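Formate dehydrogenase subunit beta (Desulfovibrio gigas, PDB 1H0H) is the electron-transfer subunit of formate dehydrogenase, carrying three [4Fe-4S] clusters that serve the reversible two-electron oxidation of formate to carbon dioxide. Local coordinates at residues B[5-10]-B[172-176]; B[66-70]-B[207-212]; B[184-190]-B[200-205]. All coordinates share one frame; numbering follows the deposited sequence.

The three contacts lie close together in the fold. Contact 1 packs helix 166-180 on strand 2-7, and contact 3 joins strands 197-201 and 188-189 of the same mixed sheet; their centres are about 10 Å apart, and V6 O to L200 N at 2.9 Å is a probable hydrogen bond. Contact 2 brings in the separate two-stranded sheet, its centre about 11 Å from that of contact 3, and Y208 OH to A202 N at 3.0 Å probably bonds the two. P69 of contact 2 touches a [4Fe-4S] cluster, the R10 side chain of contact 1 comes within about 7 Å of one, and that of C190 in contact 3 lies about 11 Å from the nearest cluster.

Contact 1 of 3, residues B[5-10]-B[172-176]; sequences FVDTTR and MASAR
F5 and A173 are the closest backbone pair, with CA atoms 5.9 Å apart, where strand 5-7 and helix 172-176 run at 26° to each other with their axes 9.1 Å apart. This is a helix packed on a face of a mixed beta sheet, with 166-180 running roughly along strand 2-7. F5 carries the apolar part of the contact. A173 CA sits over one face of its ring, 3.7 Å from the centroid, in a CH-pi contact, while D7 N lies over the opposite face, so the ring is sandwiched between helix and its own strand. M172 meets the ring edge, its SD 3.7 Å from F5 CD2, a Met-aromatic contact. R176 passes F5 with its CB and CG near CZ. A bend at chi2 (62°) carries the guanidinium on to the end of the strand, where NE forms a salt bridge with D7 OD2 at 2.7 Å. This bond is bent, with OD2 met on its syn side but tilted from the guanidinium plane. Close to that plane, R176 NH2 donates to T9 OG1 at 2.9 Å and 161°. NH1 has its own salt bridge, to E179, three residues on. T9 OG1 relays the contact by donating to D7 OD1 at 2.6 Å. D7 OD1 also accepts from T9 N at 3.0 Å, closing an Asx turn, both donors on one face of the carboxylate plane.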
ATOM      1  N   PHE B   5      22.879  -7.390  21.508  1.00 14.56           N
ATOM      2  CA  PHE B   5      22.680  -6.028  21.938  1.00 15.58           C
ATOM      3  C   PHE B   5      21.288  -5.644  21.421  1.00 15.71           C
ATOM      4  O   PHE B   5      21.044  -5.687  20.225  1.00 15.53           O
ATOM      5  CB  PHE B   5      23.726  -5.064  21.388  1.00 14.83           C
ATOM      6  CG  PHE B   5      23.361  -3.611  21.591  1.00 14.77           C
ATOM      7  CD1 PHE B   5      22.920  -3.159  22.827  1.00 15.56           C
ATOM      8  CD2 PHE B   5      23.414  -2.712  20.540  1.00 15.57           C
ATOM      9  CE1 PHE B   5      22.573  -1.810  23.029  1.00 15.44           C
ATOM     10  CE2 PHE B   5      23.058  -1.372  20.725  1.00 16.22           C
ATOM     11  CZ  PHE B   5      22.641  -0.927  21.987  1.00 16.46           C
ATOM     12  N   VAL B   6      20.382  -5.303  22.329  1.00 16.06           N
ATOM     13  CA  VAL B   6      19.045  -4.877  21.928  1.00 15.02           C
ATOM     14  C   VAL B   6      18.899  -3.373  22.157  1.00 15.67           C
ATOM     15  O   VAL B   6      18.874  -2.898  23.294  1.00 17.06           O
ATOM     16  CB  VAL B   6      17.968  -5.635  22.718  1.00 15.17           C
ATOM     17  CG1 VAL B   6      16.584  -5.318  22.170  1.00 15.85           C
ATOM     18  CG2 VAL B   6      18.241  -7.159  22.715  1.00 13.65           C
ATOM     19  N   ASP B   7      18.828  -2.611  21.074  1.00 14.16           N
ATOM     20  CA  ASP B   7      18.718  -1.171  21.190  1.00 14.11           C
ATOM     21  C   ASP B   7      17.245  -0.808  21.103  1.00 13.92           C
ATOM     22  O   ASP B   7      16.722  -0.682  19.999  1.00 14.02           O
ATOM     23  CB  ASP B   7      19.518  -0.509  20.066  1.00 13.73           C
ATOM     24  CG  ASP B   7      19.516   0.989  20.143  1.00 13.68           C
ATOM     25  OD1 ASP B   7      18.814   1.557  21.004  1.00 15.84           O
ATOM     26  OD2 ASP B   7      20.191   1.690  19.363  1.00 15.29           O
ATOM     27  N   THR B   8      16.568  -0.668  22.251  1.00 14.00           N
ATOM     28  CA  THR B   8      15.134  -0.340  22.246  1.00 14.05           C
ATOM     29  C   THR B   8      14.839   0.998  21.584  1.00 13.78           C
ATOM     30  O   THR B   8      13.711   1.238  21.127  1.00 13.70           O
ATOM     31  CB  THR B   8      14.517  -0.351  23.667  1.00 14.26           C
ATOM     32  OG1 THR B   8      15.081   0.715  24.443  1.00 15.45           O
ATOM     33  CG2 THR B   8      14.869  -1.636  24.423  1.00 15.45           C
ATOM     34  N   THR B   9      15.838   1.864  21.466  1.00 13.39           N
ATOM     35  CA  THR B   9      15.553   3.148  20.845  1.00 13.35           C
ATOM     36  C   THR B   9      15.298   2.997  19.340  1.00 14.31           C
ATOM     37  O   THR B   9      14.840   3.930  18.704  1.00 14.14           O
ATOM     38  CB  THR B   9      16.659   4.203  21.076  1.00 14.91           C
ATOM     39  OG1 THR B   9      17.842   3.883  20.305  1.00 15.42           O
ATOM     40  CG2 THR B   9      17.105   4.231  22.527  1.00 13.22           C
ATOM     41  N   ARG B  10      15.629   1.839  18.777  1.00 14.35           N
ATOM     42  CA  ARG B  10      15.377   1.615  17.355  1.00 15.06           C
ATOM     43  C   ARG B  10      14.182   0.698  17.072  1.00 14.17           C
ATOM     44  O   ARG B  10      13.841   0.489  15.908  1.00 16.35           O
ATOM     45  CB  ARG B  10      16.616   1.043  16.655  1.00 14.40           C
ATOM     46  CG  ARG B  10      17.858   1.901  16.766  1.00 14.08           C
ATOM     47  CD  ARG B  10      19.034   1.333  16.018  1.00 15.43           C
ATOM     48  NE  ARG B  10      18.839   1.362  14.574  1.00 17.02           N
ATOM     49  CZ  ARG B  10      19.284   2.356  13.815  1.00 18.11           C
ATOM     50  NH1 ARG B  10      19.916   3.364  14.404  1.00 16.09           N
ATOM     51  NH2 ARG B  10      19.104   2.351  12.483  1.00 18.23           N
ATOM     52  N   MET B 172      29.499  -2.728  21.361  1.00 18.59           N
ATOM     53  CA  MET B 172      28.437  -2.069  20.622  1.00 18.89           C
ATOM     54  C   MET B 172      27.484  -1.361  21.583  1.00 18.55           C
ATOM     55  O   MET B 172      27.142  -0.190  21.397  1.00 19.83           O
ATOM     56  CB  MET B 172      27.667  -3.099  19.791  1.00 19.19           C
ATOM     57  CG  MET B 172      26.716  -2.476  18.781  1.00 19.63           C
ATOM     58  SD  MET B 172      25.753  -3.729  17.898  1.00 22.12           S
ATOM     59  CE  MET B 172      26.872  -4.236  16.712  1.00 22.10           C
ATOM     60  N   ALA B 173      27.054  -2.075  22.617  1.00 17.05           N
ATOM     61  CA  ALA B 173      26.136  -1.510  23.599  1.00 17.25           C
ATOM     62  C   ALA B 173      26.705  -0.232  24.229  1.00 16.68           C
ATOM     63  O   ALA B 173      26.015   0.784  24.330  1.00 16.03           O
ATOM     64  CB  ALA B 173      25.834  -2.546  24.677  1.00 16.87           C
ATOM     65  N   SER B 174      27.958  -0.299  24.666  1.00 17.33           N
ATOM     66  CA  SER B 174      28.624   0.849  25.283  1.00 18.62           C
ATOM     67  C   SER B 174      28.742   2.052  24.369  1.00 17.38           C
ATOM     68  O   SER B 174      28.526   3.184  24.783  1.00 17.33           O
ATOM     69  CB  SER B 174      30.024   0.463  25.736  1.00 20.04           C
ATOM     70  OG  SER B 174      29.954  -0.154  27.007  1.00 25.19           O
ATOM     71  N   ALA B 175      29.140   1.803  23.136  1.00 16.65           N
ATOM     72  CA  ALA B 175      29.244   2.862  22.157  1.00 17.43           C
ATOM     73  C   ALA B 175      27.875   3.502  21.893  1.00 16.58           C
ATOM     74  O   ALA B 175      27.768   4.725  21.774  1.00 17.17           O
ATOM     75  CB  ALA B 175      29.851   2.321  20.850  1.00 17.82           C
ATOM     76  N   ARG B 176      26.828   2.689  21.819  1.00 16.12           N
ATOM     77  CA  ARG B 176      25.515   3.237  21.496  1.00 17.03           C
ATOM     78  C   ARG B 176      24.992   4.063  22.659  1.00 18.12           C
ATOM     79  O   ARG B 176      24.396   5.127  22.453  1.00 17.13           O
ATOM     80  CB  ARG B 176      24.513   2.146  21.146  1.00 16.32           C
ATOM     81  CG  ARG B 176      23.099   2.705  20.912  1.00 17.32           C
ATOM     82  CD  ARG B 176      22.995   3.681  19.753  1.00 17.80           C
ATOM     83  NE  ARG B 176      21.586   4.022  19.530  1.00 20.68           N
ATOM     84  CZ  ARG B 176      21.152   5.083  18.864  1.00 21.15           C
ATOM     85  NH1 ARG B 176      22.010   5.955  18.322  1.00 21.59           N
ATOM     86  NH2 ARG B 176      19.839   5.278  18.738  1.00 22.42           N
TER

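Contact 2 of 3, residues B[66-70]-B[207-212]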
ATOM      1  N   LEU B  66       7.083   3.280  24.809  1.00 13.49           N
ATOM      2  CA  LEU B  66       8.320   2.543  25.030  1.00 14.72           C
ATOM      3  C   LEU B  66       8.157   1.071  24.790  1.00 14.90           C
ATOM      4  O   LEU B  66       7.251   0.443  25.327  1.00 16.32           O
ATOM      5  CB  LEU B  66       8.837   2.758  26.457  1.00 15.80           C
ATOM      6  CG  LEU B  66       8.998   4.226  26.850  1.00 16.57           C
ATOM      7  CD1 LEU B  66       9.579   4.373  28.265  1.00 17.28           C
ATOM      8  CD2 LEU B  66       9.859   4.975  25.822  1.00 17.43           C
ATOM      9  N   PHE B  67       9.076   0.528  24.013  1.00 14.14           N
ATOM     10  CA  PHE B  67       9.025  -0.856  23.599  1.00 13.99           C
ATOM     11  C   PHE B  67      10.217  -1.650  24.151  1.00 13.89           C
ATOM     12  O   PHE B  67      11.333  -1.151  24.184  1.00 13.85           O
ATOM     13  CB  PHE B  67       9.019  -0.926  22.073  1.00 13.57           C
ATOM     14  CG  PHE B  67       7.960  -0.067  21.418  1.00 13.94           C
ATOM     15  CD1 PHE B  67       6.665  -0.053  21.895  1.00 13.33           C
ATOM     16  CD2 PHE B  67       8.260   0.722  20.317  1.00 12.86           C
ATOM     17  CE1 PHE B  67       5.693   0.744  21.300  1.00 15.92           C
ATOM     18  CE2 PHE B  67       7.290   1.520  19.719  1.00 14.57           C
ATOM     19  CZ  PHE B  67       5.996   1.514  20.195  1.00 14.01           C
ATOM     20  N   PHE B  68       9.961  -2.901  24.511  1.00 13.99           N
ATOM     21  CA  PHE B  68      10.955  -3.800  25.094  1.00 14.70           C
ATOM     22  C   PHE B  68      10.700  -5.224  24.596  1.00 14.21           C
ATOM     23  O   PHE B  68       9.778  -5.897  25.058  1.00 15.16           O
ATOM     24  CB  PHE B  68      10.798  -3.748  26.624  1.00 14.88           C
ATOM     25  CG  PHE B  68      11.990  -4.216  27.385  1.00 15.11           C
ATOM     26  CD1 PHE B  68      13.046  -3.346  27.657  1.00 15.56           C
ATOM     27  CD2 PHE B  68      12.044  -5.495  27.885  1.00 15.68           C
ATOM     28  CE1 PHE B  68      14.176  -3.785  28.400  1.00 16.16           C
ATOM     29  CE2 PHE B  68      13.158  -5.932  28.603  1.00 17.19           C
ATOM     30  CZ  PHE B  68      14.216  -5.078  28.863  1.00 15.43           C
ATOM     31  N   PRO B  69      11.492  -5.693  23.642  1.00 16.76           N
ATOM     32  CA  PRO B  69      11.315  -7.045  23.071  1.00 15.23           C
ATOM     33  C   PRO B  69      11.989  -8.074  23.983  1.00 16.56           C
ATOM     34  O   PRO B  69      13.114  -8.515  23.740  1.00 15.47           O
ATOM     35  CB  PRO B  69      12.051  -6.975  21.731  1.00 16.57           C
ATOM     36  CG  PRO B  69      12.910  -5.795  21.778  1.00 17.08           C
ATOM     37  CD  PRO B  69      12.586  -4.953  23.008  1.00 17.15           C
ATOM     38  N   ASP B  70      11.238  -8.480  25.000  1.00 16.14           N
ATOM     39  CA  ASP B  70      11.722  -9.277  26.105  1.00 16.18           C
ATOM     40  C   ASP B  70      11.999 -10.734  25.725  1.00 15.30           C
ATOM     41  O   ASP B  70      11.340 -11.298  24.857  1.00 15.27           O
ATOM     42  CB  ASP B  70      10.680  -9.172  27.222  1.00 17.26           C
ATOM     43  CG  ASP B  70      11.251  -9.392  28.571  1.00 16.43           C
ATOM     44  OD1 ASP B  70      12.461  -9.694  28.681  1.00 16.06           O
ATOM     45  OD2 ASP B  70      10.541  -9.303  29.588  1.00 17.86           O
ATOM     46  N   LEU B 207      10.331   1.823  33.378  1.00 14.67           N
ATOM     47  CA  LEU B 207       9.291   2.430  32.546  1.00 14.33           C
ATOM     48  C   LEU B 207       9.067   1.540  31.325  1.00 14.46           C
ATOM     49  O   LEU B 207       8.019   1.606  30.675  1.00 15.35           O
ATOM     50  CB  LEU B 207       9.695   3.833  32.102  1.00 13.90           C
ATOM     51  CG  LEU B 207       9.767   4.837  33.240  1.00 14.30           C
ATOM     52  CD1 LEU B 207      10.313   6.144  32.767  1.00 14.66           C
ATOM     53  CD2 LEU B 207       8.390   5.001  33.837  1.00 14.70           C
ATOM     54  N   TYR B 208      10.040   0.696  31.023  1.00 14.95           N
ATOM     55  CA  TYR B 208       9.887  -0.261  29.917  1.00 14.86           C
ATOM     56  C   TYR B 208       9.281  -1.569  30.401  1.00 16.78           C
ATOM     57  O   TYR B 208       8.403  -2.148  29.749  1.00 18.35           O
ATOM     58  CB  TYR B 208      11.223  -0.568  29.244  1.00 14.63           C
ATOM     59  CG  TYR B 208      11.834   0.584  28.474  1.00 15.40           C
ATOM     60  CD1 TYR B 208      12.397   1.679  29.137  1.00 14.67           C
ATOM     61  CD2 TYR B 208      11.870   0.565  27.086  1.00 15.83           C
ATOM     62  CE1 TYR B 208      12.959   2.734  28.429  1.00 15.73           C
ATOM     63  CE2 TYR B 208      12.455   1.608  26.365  1.00 16.22           C
ATOM     64  CZ  TYR B 208      12.991   2.690  27.033  1.00 14.94           C
ATOM     65  OH  TYR B 208      13.552   3.734  26.305  1.00 14.73           O
ATOM     66  N   HIS B 209       9.752  -2.042  31.546  1.00 16.00           N
ATOM     67  CA  HIS B 209       9.270  -3.308  32.089  1.00 16.52           C
ATOM     68  C   HIS B 209       9.735  -3.419  33.521  1.00 16.34           C
ATOM     69  O   HIS B 209      10.871  -3.042  33.839  1.00 14.49           O
ATOM     70  CB  HIS B 209       9.811  -4.480  31.263  1.00 16.97           C
ATOM     71  CG  HIS B 209       9.385  -5.821  31.758  1.00 17.31           C
ATOM     72  ND1 HIS B 209       8.094  -6.087  32.155  1.00 17.53           N
ATOM     73  CD2 HIS B 209      10.080  -6.975  31.925  1.00 17.30           C
ATOM     74  CE1 HIS B 209       8.004  -7.353  32.525  1.00 18.72           C
ATOM     75  NE2 HIS B 209       9.198  -7.911  32.405  1.00 16.95           N
ATOM     76  N   GLU B 210       8.843  -3.891  34.387  1.00 17.59           N
ATOM     77  CA  GLU B 210       9.142  -3.950  35.829  1.00 19.50           C
ATOM     78  C   GLU B 210      10.357  -4.798  36.137  1.00 18.68           C
ATOM     79  O   GLU B 210      11.021  -4.610  37.157  1.00 19.94           O
ATOM     80  CB  GLU B 210       7.935  -4.459  36.615  1.00 21.94           C
ATOM     81  CG  GLU B 210       7.424  -5.844  36.218  1.00 24.23           C
ATOM     82  CD  GLU B 210       6.154  -6.246  36.989  1.00 25.66           C
ATOM     83  OE1 GLU B 210       5.962  -5.801  38.151  1.00 27.13           O
ATOM     84  OE2 GLU B 210       5.331  -6.999  36.427  1.00 27.71           O
ATOM     85  N   TYR B 211      10.663  -5.717  35.236  1.00 20.42           N
ATOM     86  CA  TYR B 211      11.774  -6.624  35.428  1.00 19.72           C
ATOM     87  C   TYR B 211      12.856  -6.427  34.394  1.00 19.41           C
ATOM     88  O   TYR B 211      13.649  -7.324  34.151  1.00 19.67           O
ATOM     89  CB  TYR B 211      11.292  -8.065  35.409  1.00 21.49           C
ATOM     90  CG  TYR B 211      10.234  -8.380  36.446  1.00 22.71           C
ATOM     91  CD1 TYR B 211      10.468  -8.172  37.801  1.00 24.73           C
ATOM     92  CD2 TYR B 211       9.008  -8.906  36.070  1.00 22.53           C
ATOM     93  CE1 TYR B 211       9.495  -8.477  38.747  1.00 26.09           C
ATOM     94  CE2 TYR B 211       8.048  -9.228  36.995  1.00 23.29           C
ATOM     95  CZ  TYR B 211       8.281  -9.010  38.328  1.00 25.49           C
ATOM     96  OH  TYR B 211       7.307  -9.328  39.255  1.00 26.64           O
ATOM     97  N   ALA B 212      12.907  -5.235  33.823  1.00 20.31           N
ATOM     98  CA  ALA B 212      13.965  -4.859  32.883  1.00 19.40           C
ATOM     99  C   ALA B 212      15.367  -5.055  33.469  1.00 19.63           C
ATOM    100  O   ALA B 212      16.245  -5.557  32.765  1.00 18.46           O
ATOM    101  CB  ALA B 212      13.786  -3.443  32.423  1.00 19.46           C
TER
HETATM  102  O   HOH W   1       8.086  -1.707  26.974  1.00 26.22           O
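L66 lies over one face of the Y208 ring: its CB is 4.0 Å from the ring centroid and 20° off the normal, the geometry of a CH-pi contact. From there its CD1 extends over the ring to CE1 and also meets L207 CB at 3.9 Å. The L66 carbonyl shares a water with the loop; the water lies 2.8 Å from L66 O and from Y208 O. F67 turns its side chain from the loop and contributes its carbonyl, F67 O lying in the plane of the Y208 ring, 3.4 Å from CD2. F68 points back across. With CG anti to the backbone N (chi1 -160°), it has three loop residues gathered on one side of its ring: H209 CB stands over that face, 4.2 Å from F68 CD2, while Y208 CB, 3.7 Å from F68 CD1, and A212 CB, 3.9 Å from F68 CZ, approach obliquely. The type I turn from H209 to A212, closed by A212 N to H209 O, brings those two residues to the same ring. P69 centres an inverse gamma turn and borders a [4Fe-4S] cluster. D70 OD2 comes within 3.3 Å of H209 CD2, the D70 carboxylate and H209 ring planes 68° apart, without a hydrogen bond; the carboxylate is instead held by salt bridges to R53 and R73. The loop after strand 197-201 thus lies on strand 62-70, whose backbone pairs with strand 51-59, while F199 of strand 197-201 stacks on F68.

Contact 3 of 3, residues B[184-190]-B[200-205]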
ATOM      1  N   TYR B 184      19.696  11.814  26.272  1.00 30.68           N
ATOM      2  CA  TYR B 184      18.883  10.982  27.146  1.00 30.10           C
ATOM      3  C   TYR B 184      19.690  10.726  28.386  1.00 29.10           C
ATOM      4  O   TYR B 184      20.277   9.667  28.569  1.00 28.61           O
ATOM      5  CB  TYR B 184      18.485   9.671  26.447  1.00 29.94           C
ATOM      6  CG  TYR B 184      17.510   9.911  25.314  1.00 30.73           C
ATOM      7  CD1 TYR B 184      16.164  10.159  25.570  1.00 30.53           C
ATOM      8  CD2 TYR B 184      17.941   9.921  23.998  1.00 31.20           C
ATOM      9  CE1 TYR B 184      15.272  10.394  24.539  1.00 31.37           C
ATOM     10  CE2 TYR B 184      17.059  10.161  22.964  1.00 32.81           C
ATOM     11  CZ  TYR B 184      15.725  10.403  23.243  1.00 32.83           C
ATOM     12  OH  TYR B 184      14.856  10.638  22.204  1.00 35.16           O
ATOM     13  N   SER B 185      19.702  11.711  29.261  1.00 29.45           N
ATOM     14  CA  SER B 185      20.567  11.621  30.418  1.00 28.49           C
ATOM     15  C   SER B 185      20.192  10.494  31.370  1.00 27.57           C
ATOM     16  O   SER B 185      20.953  10.170  32.281  1.00 27.55           O
ATOM     17  CB  SER B 185      20.710  12.972  31.127  1.00 29.87           C
ATOM     18  OG  SER B 185      19.457  13.504  31.505  1.00 30.89           O
ATOM     19  N   ASP B 186      19.038   9.872  31.166  1.00 25.45           N
ATOM     20  CA  ASP B 186      18.692   8.721  32.003  1.00 23.44           C
ATOM     21  C   ASP B 186      18.831   7.376  31.256  1.00 21.53           C
ATOM     22  O   ASP B 186      18.378   6.324  31.728  1.00 19.95           O
ATOM     23  CB  ASP B 186      17.306   8.886  32.621  1.00 25.56           C
ATOM     24  CG  ASP B 186      17.199  10.145  33.471  1.00 28.20           C
ATOM     25  OD1 ASP B 186      18.183  10.912  33.518  1.00 29.49           O
ATOM     26  OD2 ASP B 186      16.183  10.453  34.135  1.00 29.59           O
ATOM     27  N   ALA B 187      19.482   7.401  30.103  1.00 18.88           N
ATOM     28  CA  ALA B 187      19.658   6.173  29.349  1.00 17.66           C
ATOM     29  C   ALA B 187      20.636   5.277  30.080  1.00 18.04           C
ATOM     30  O   ALA B 187      21.536   5.769  30.756  1.00 16.55           O
ATOM     31  CB  ALA B 187      20.176   6.470  27.981  1.00 16.79           C
ATOM     32  N   LYS B 188      20.460   3.968  29.956  1.00 17.37           N
ATOM     33  CA  LYS B 188      21.449   3.040  30.516  1.00 19.01           C
ATOM     34  C   LYS B 188      21.345   1.661  29.904  1.00 18.12           C
ATOM     35  O   LYS B 188      20.377   1.350  29.228  1.00 17.30           O
ATOM     36  CB  LYS B 188      21.298   2.922  32.028  1.00 19.10           C
ATOM     37  CG  LYS B 188      19.896   2.532  32.458  1.00 21.87           C
ATOM     38  CD  LYS B 188      19.809   2.425  33.986  1.00 23.36           C
ATOM     39  CE  LYS B 188      20.445   1.146  34.467  1.00 24.82           C
ATOM     40  NZ  LYS B 188      20.833   1.227  35.915  1.00 27.85           N
ATOM     41  N   LEU B 189      22.373   0.851  30.146  1.00 17.53           N
ATOM     42  CA  LEU B 189      22.362  -0.532  29.733  1.00 16.82           C
ATOM     43  C   LEU B 189      21.792  -1.296  30.916  1.00 17.02           C
ATOM     44  O   LEU B 189      21.972  -0.895  32.055  1.00 16.50           O
ATOM     45  CB  LEU B 189      23.764  -1.016  29.407  1.00 15.77           C
ATOM     46  CG  LEU B 189      24.388  -0.296  28.222  1.00 16.05           C
ATOM     47  CD1 LEU B 189      25.779  -0.819  27.971  1.00 15.28           C
ATOM     48  CD2 LEU B 189      23.487  -0.546  27.014  1.00 17.04           C
ATOM     49  N   CYS B 190      21.093  -2.388  30.637  1.00 16.91           N
ATOM     50  CA  CYS B 190      20.462  -3.155  31.689  1.00 16.39           C
ATOM     51  C   CYS B 190      21.395  -4.305  32.115  1.00 16.29           C
ATOM     52  O   CYS B 190      21.692  -5.196  31.334  1.00 16.29           O
ATOM     53  CB  CYS B 190      19.086  -3.634  31.203  1.00 17.03           C
ATOM     54  SG  CYS B 190      17.926  -2.265  30.806  1.00 17.38           S
ATOM     55  N   LEU B 200      19.563  -1.662  25.852  1.00 13.58           N
ATOM     56  CA  LEU B 200      19.777  -0.244  26.051  1.00 15.17           C
ATOM     57  C   LEU B 200      18.406   0.380  26.168  1.00 15.86           C
ATOM     58  O   LEU B 200      17.523   0.089  25.348  1.00 16.75           O
ATOM     59  CB  LEU B 200      20.511   0.393  24.864  1.00 14.89           C
ATOM     60  CG  LEU B 200      20.567   1.930  24.861  1.00 15.63           C
ATOM     61  CD1 LEU B 200      21.333   2.454  26.084  1.00 17.33           C
ATOM     62  CD2 LEU B 200      21.207   2.482  23.610  1.00 16.34           C
ATOM     63  N   THR B 201      18.204   1.185  27.205  1.00 16.85           N
ATOM     64  CA  THR B 201      16.970   1.947  27.364  1.00 17.77           C
ATOM     65  C   THR B 201      17.329   3.404  27.414  1.00 17.10           C
ATOM     66  O   THR B 201      18.446   3.754  27.805  1.00 17.15           O
ATOM     67  CB  THR B 201      16.176   1.539  28.618  1.00 18.77           C
ATOM     68  OG1 THR B 201      17.023   1.525  29.786  1.00 20.85           O
ATOM     69  CG2 THR B 201      15.643   0.132  28.469  1.00 18.90           C
ATOM     70  N   ALA B 202      16.393   4.259  27.009  1.00 16.27           N
ATOM     71  CA  ALA B 202      16.645   5.686  26.980  1.00 15.94           C
ATOM     72  C   ALA B 202      16.188   6.376  28.268  1.00 15.37           C
ATOM     73  O   ALA B 202      16.462   7.538  28.471  1.00 15.98           O
ATOM     74  CB  ALA B 202      15.974   6.321  25.759  1.00 15.73           C
ATOM     75  N   HIS B 203      15.479   5.641  29.113  1.00 16.01           N
ATOM     76  CA  HIS B 203      14.956   6.173  30.359  1.00 15.87           C
ATOM     77  C   HIS B 203      14.984   5.066  31.393  1.00 15.07           C
ATOM     78  O   HIS B 203      15.369   3.944  31.090  1.00 13.95           O
ATOM     79  CB  HIS B 203      13.499   6.637  30.173  1.00 16.30           C
ATOM     80  CG  HIS B 203      13.282   7.430  28.929  1.00 17.08           C
ATOM     81  ND1 HIS B 203      13.353   8.802  28.902  1.00 18.91           N
ATOM     82  CD2 HIS B 203      13.032   7.037  27.659  1.00 17.53           C
ATOM     83  CE1 HIS B 203      13.142   9.226  27.668  1.00 19.83           C
ATOM     84  NE2 HIS B 203      12.941   8.172  26.897  1.00 18.84           N
ATOM     85  N   ASN B 204      14.574   5.389  32.610  1.00 14.94           N
ATOM     86  CA  ASN B 204      14.446   4.401  33.666  1.00 15.69           C
ATOM     87  C   ASN B 204      13.891   3.072  33.125  1.00 15.59           C
ATOM     88  O   ASN B 204      12.786   3.036  32.585  1.00 15.11           O
ATOM     89  CB  ASN B 204      13.496   4.955  34.715  1.00 16.76           C
ATOM     90  CG  ASN B 204      13.160   3.954  35.794  1.00 17.52           C
ATOM     91  OD1 ASN B 204      13.788   2.905  35.898  1.00 16.53           O
ATOM     92  ND2 ASN B 204      12.152   4.289  36.623  1.00 17.95           N
ATOM     93  N   PRO B 205      14.698   2.012  33.207  1.00 15.19           N
ATOM     94  CA  PRO B 205      14.330   0.653  32.776  1.00 15.92           C
ATOM     95  C   PRO B 205      12.939   0.175  33.186  1.00 15.17           C
ATOM     96  O   PRO B 205      12.245  -0.509  32.408  1.00 14.25           O
ATOM     97  CB  PRO B 205      15.403  -0.215  33.455  1.00 16.92           C
ATOM     98  CG  PRO B 205      16.609   0.633  33.463  1.00 16.69           C
ATOM     99  CD  PRO B 205      16.106   2.073  33.651  1.00 17.20           C
TER
HETATM  100  O   HOH W   2      16.812  10.016  29.621  1.00 23.81           O
HETATM  101  O   HOH W   3      13.805   8.192  33.136  1.00 36.11           O
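T201 O is approached by two neighbouring groups of the facing segment: K188 N donates to it at 3.0 Å and 146°, tilted from the carbonyl plane, and A187 CA makes a CA-H...O contact at 3.1 Å. The return bond is much straighter, T201 N reaching K188 O at 3.0 Å and 177°. K188 and T201 are therefore a hydrogen-bonded antiparallel pair, and L189 with L200 forms the adjoining non-hydrogen-bonded pair. On the face carrying L189 and L200, L189 CD2 touches L200 CB at 3.8 Å, and both leucines also meet helix 166-180, L189 on A173 and L200 on L177. On the other face, the K188 side chain starts in the crowded position between backbone N and carbonyl carbon (chi1 55°), which carries its methylenes across the P205 ring, CD 3.7 Å from P205 CG. C190 SG adds a looser apolar contact to the same proline. Beyond the paired residues the chain is shaped by T201 OG1, which donates to H203 O at 3.2 Å, while a type I turn from Y184 to A187 leads into the opposite strand. The Y184 ring receives A202 CB over one face, 4.2 Å from the centroid, and H203 CE1 reaches its edge, 3.8 Å from Y184 CD1; the two rings are nearly perpendicular. A water joins the turn to the A202 carbonyl, accepting from D186 N and donating to A202 O. A second water accepts from N204 N but is only weakly tied to D186 OD2. This is the open end of a beta hairpin, strands 188-189 and 197-201, away from its connecting loop, with 188-189 an edge strand, within this chain, of the mixed four-stranded sheet.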